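Local coordinates for protein chitinase (Paenibacillus sp. FPU-7, PDB 5GZT) that probably cleaves internal beta-1,4 linkages of chitin and chitodextrins at random, as an endo-acting chitinase with two family 18 glycoside hydrolase modules, at residues W581-A587 / D601-Y607. Sequence-based numbering, arbitrary orientation.
Sequences WDDTAKA and DTASAAY
The aliphatic chain of Lys586 runs over one face of the Tyr607 ring, its CD 3.9 Å from the ring centroid and only 10° off the normal, a CH-pi contact; CB and CG continue it toward CG of the tyrosine. A bend at chi2 carries the chain obliquely over the ring, CD above its centre and CE near CE1, and brings the amino group near the phenol end. There one water accepts from Lys586 NZ and donates to Tyr607 OH, bridging the segments; Tyr607 OH is also hydrogen-bonded to the backbone O of Leu744. The Trp581 and Tyr607 rings meet obliquely, planes at 44°. Trp581 CZ2 lies 3.8 Å from Tyr607 CE2. With CG anti to the backbone N (chi1 176°), the indole extends its benzo rim to the first helical turn. There CZ3 lies 3.6 Å from Ala603 CB and the backbone N of Ser604 faces the edge. One face of the indole takes the backbone N of Ala587, toward the rim. At the pyrrole edge, NE1 donates in the ring plane to Asp583 OD1 (3.0 Å), a fairly straight bond. The same oxygen forms a salt bridge with Lys586 NZ, which also donates to Asp583 O. At the start of the helix, Asp601 and Ser604 form a capping box: Ser604 N donates almost straight to Asp601 OD1, and Asp601 N to Ser604 OG, which also bonds Glu600. Asp582 faces Lys586 and Ala587 in a G1 beta bulge, within the hairpin turn joining strands 578-582 and 587-591. The contact thus packs this turn of the family 18 module against the start of helix 602-614 through apolar surfaces and one water, while the bond to Asp583 helps fix the indole's rotation and its carboxylate probably offsets the lysine charge.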
ATOM      1  N   TRP B 581       9.078  11.801  22.618  1.00 12.79           N
ATOM      2  CA  TRP B 581       9.559  11.466  21.321  1.00 12.40           C
ATOM      3  C   TRP B 581      11.025  11.069  21.479  1.00 13.05           C
ATOM      4  O   TRP B 581      11.788  11.714  22.183  1.00 13.68           O
ATOM      5  CB  TRP B 581       9.510  12.732  20.501  1.00 13.14           C
ATOM      6  CG  TRP B 581      10.080  12.636  19.091  1.00 13.97           C
ATOM      7  CD1 TRP B 581      11.221  13.249  18.622  1.00 13.07           C
ATOM      8  CD2 TRP B 581       9.521  11.936  17.982  1.00 13.32           C
ATOM      9  NE1 TRP B 581      11.379  12.939  17.331  1.00 12.61           N
ATOM     10  CE2 TRP B 581      10.369  12.164  16.891  1.00 12.85           C
ATOM     11  CE3 TRP B 581       8.422  11.072  17.825  1.00 14.10           C
ATOM     12  CZ2 TRP B 581      10.115  11.669  15.584  1.00 13.34           C
ATOM     13  CZ3 TRP B 581       8.131  10.590  16.496  1.00 13.76           C
ATOM     14  CH2 TRP B 581       9.036  10.848  15.427  1.00 14.32           C
ATOM     15  N   ASP B 582      11.409  10.036  20.766  1.00 14.72           N
ATOM     16  CA  ASP B 582      12.819   9.647  20.680  1.00 13.67           C
ATOM     17  C   ASP B 582      13.322  10.168  19.351  1.00 12.97           C
ATOM     18  O   ASP B 582      12.967   9.701  18.291  1.00 11.99           O
ATOM     19  CB  ASP B 582      12.954   8.136  20.754  1.00 13.81           C
ATOM     20  CG  ASP B 582      14.456   7.654  20.727  1.00 13.94           C
ATOM     21  OD1 ASP B 582      15.318   8.286  20.084  1.00 14.53           O
ATOM     22  OD2 ASP B 582      14.730   6.550  21.191  1.00 15.10           O
ATOM     23  N   ASP B 583      14.139  11.188  19.420  1.00 15.87           N
ATOM     24  CA  ASP B 583      14.579  11.854  18.227  1.00 19.30           C
ATOM     25  C   ASP B 583      15.734  11.170  17.482  1.00 18.38           C
ATOM     26  O   ASP B 583      16.107  11.665  16.452  1.00 18.34           O
ATOM     27  CB  ASP B 583      15.038  13.291  18.477  1.00 22.14           C
ATOM     28  CG  ASP B 583      14.888  14.158  17.189  1.00 22.59           C
ATOM     29  OD1 ASP B 583      13.917  14.053  16.317  1.00 26.58           O
ATOM     30  OD2 ASP B 583      15.755  14.965  17.097  1.00 31.42           O
ATOM     31  N   THR B 584      16.243  10.071  17.974  1.00 16.94           N
ATOM     32  CA  THR B 584      17.192   9.246  17.189  1.00 17.40           C
ATOM     33  C   THR B 584      16.399   8.101  16.544  1.00 16.93           C
ATOM     34  O   THR B 584      16.459   7.905  15.282  1.00 18.92           O
ATOM     35  CB  THR B 584      18.221   8.697  18.138  1.00 20.78           C
ATOM     36  OG1 THR B 584      18.865   9.777  18.798  1.00 21.10           O
ATOM     37  CG2 THR B 584      19.235   7.845  17.410  1.00 24.80           C
ATOM     38  N   ALA B 585      15.554   7.394  17.323  1.00 14.87           N
ATOM     39  CA  ALA B 585      14.744   6.350  16.711  1.00 14.35           C
ATOM     40  C   ALA B 585      13.666   6.870  15.802  1.00 17.47           C
ATOM     41  O   ALA B 585      13.216   6.155  14.910  1.00 17.82           O
ATOM     42  CB  ALA B 585      14.081   5.513  17.788  1.00 16.86           C
ATOM     43  N   LYS B 586      13.222   8.118  16.030  1.00 16.33           N
ATOM     44  CA  LYS B 586      12.057   8.725  15.316  1.00 15.96           C
ATOM     45  C   LYS B 586      10.736   7.999  15.664  1.00 15.88           C
ATOM     46  O   LYS B 586      10.001   7.645  14.794  1.00 15.47           O
ATOM     47  CB  LYS B 586      12.232   8.861  13.833  1.00 15.88           C
ATOM     48  CG  LYS B 586      13.558   9.529  13.460  1.00 19.96           C
ATOM     49  CD  LYS B 586      13.760  10.964  13.995  1.00 21.88           C
ATOM     50  CE  LYS B 586      15.056  11.517  13.392  1.00 22.72           C
ATOM     51  NZ  LYS B 586      15.239  12.822  13.982  1.00 25.71           N
ATOM     52  N   ALA B 587      10.471   7.831  16.956  1.00 14.40           N
ATOM     53  CA  ALA B 587       9.335   7.111  17.448  1.00 14.80           C
ATOM     54  C   ALA B 587       8.751   7.773  18.698  1.00 14.16           C
ATOM     55  O   ALA B 587       9.488   8.173  19.615  1.00 12.03           O
ATOM     56  CB  ALA B 587       9.705   5.693  17.825  1.00 16.28           C
ATOM     57  N   ASP B 601       2.642   6.993  15.241  1.00 16.91           N
ATOM     58  CA  ASP B 601       1.741   8.176  15.155  1.00 15.89           C
ATOM     59  C   ASP B 601       2.048   8.886  13.841  1.00 16.84           C
ATOM     60  O   ASP B 601       2.677   8.300  12.922  1.00 15.01           O
ATOM     61  CB  ASP B 601       1.903   9.051  16.412  1.00 15.22           C
ATOM     62  CG  ASP B 601       3.162   9.917  16.427  1.00 17.22           C
ATOM     63  OD1 ASP B 601       4.059   9.705  15.544  1.00 18.79           O
ATOM     64  OD2 ASP B 601       3.304  10.761  17.407  1.00 18.23           O
ATOM     65  N   THR B 602       1.604  10.146  13.750  1.00 16.66           N
ATOM     66  CA  THR B 602       1.682  10.871  12.583  1.00 14.75           C
ATOM     67  C   THR B 602       3.127  11.161  12.249  1.00 15.19           C
ATOM     68  O   THR B 602       3.499  11.238  11.035  1.00 15.66           O
ATOM     69  CB  THR B 602       0.863  12.149  12.691  1.00 14.96           C
ATOM     70  OG1 THR B 602       1.198  12.829  13.858  1.00 15.75           O
ATOM     71  CG2 THR B 602      -0.608  11.839  12.737  1.00 14.40           C
ATOM     72  N   ALA B 603       3.895  11.478  13.261  1.00 13.52           N
ATOM     73  CA  ALA B 603       5.311  11.792  13.042  1.00 14.15           C
ATOM     74  C   ALA B 603       6.176  10.564  12.622  1.00 14.56           C
ATOM     75  O   ALA B 603       6.987  10.667  11.697  1.00 16.13           O
ATOM     76  CB  ALA B 603       5.910  12.466  14.290  1.00 13.48           C
ATOM     77  N   SER B 604       6.010   9.426  13.307  1.00 16.25           N
ATOM     78  CA  SER B 604       6.754   8.219  12.993  1.00 16.52           C
ATOM     79  C   SER B 604       6.336   7.732  11.600  1.00 17.00           C
ATOM     80  O   SER B 604       7.235   7.300  10.834  1.00 18.43           O
ATOM     81  CB  SER B 604       6.652   7.113  14.064  1.00 15.72           C
ATOM     82  OG  SER B 604       5.386   6.510  14.086  1.00 15.72           O
ATOM     83  N   ALA B 605       5.042   7.827  11.243  1.00 16.31           N
ATOM     84  CA  ALA B 605       4.616   7.520   9.920  1.00 16.64           C
ATOM     85  C   ALA B 605       5.331   8.404   8.876  1.00 18.48           C
ATOM     86  O   ALA B 605       5.767   7.861   7.842  1.00 18.31           O
ATOM     87  CB  ALA B 605       3.135   7.547   9.716  1.00 20.32           C
ATOM     88  N   ALA B 606       5.552   9.678   9.172  1.00 15.60           N
ATOM     89  CA  ALA B 606       6.237  10.545   8.197  1.00 17.87           C
ATOM     90  C   ALA B 606       7.726  10.194   8.080  1.00 17.35           C
ATOM     91  O   ALA B 606       8.198  10.098   7.003  1.00 16.72           O
ATOM     92  CB  ALA B 606       6.099  12.007   8.518  1.00 18.49           C
ATOM     93  N   TYR B 607       8.402   9.895   9.182  1.00 15.66           N
ATOM     94  CA  TYR B 607       9.788   9.458   9.116  1.00 16.29           C
ATOM     95  C   TYR B 607       9.979   8.126   8.391  1.00 17.80           C
ATOM     96  O   TYR B 607      10.944   7.984   7.625  1.00 18.38           O
ATOM     97  CB  TYR B 607      10.442   9.438  10.497  1.00 14.26           C
ATOM     98  CG  TYR B 607      10.901  10.813  10.902  1.00 16.18           C
ATOM     99  CD1 TYR B 607      12.065  11.360  10.337  1.00 16.07           C
ATOM    100  CD2 TYR B 607      10.103  11.648  11.686  1.00 15.56           C
ATOM    101  CE1 TYR B 607      12.479  12.614  10.668  1.00 15.99           C
ATOM    102  CE2 TYR B 607      10.493  12.934  11.980  1.00 16.06           C
ATOM    103  CZ  TYR B 607      11.690  13.407  11.529  1.00 16.99           C
ATOM    104  OH  TYR B 607      12.078  14.693  11.849  1.00 15.77           O
TER
HETATM  105  O   HOH W   1      14.760  15.242  12.242  1.00 36.58           O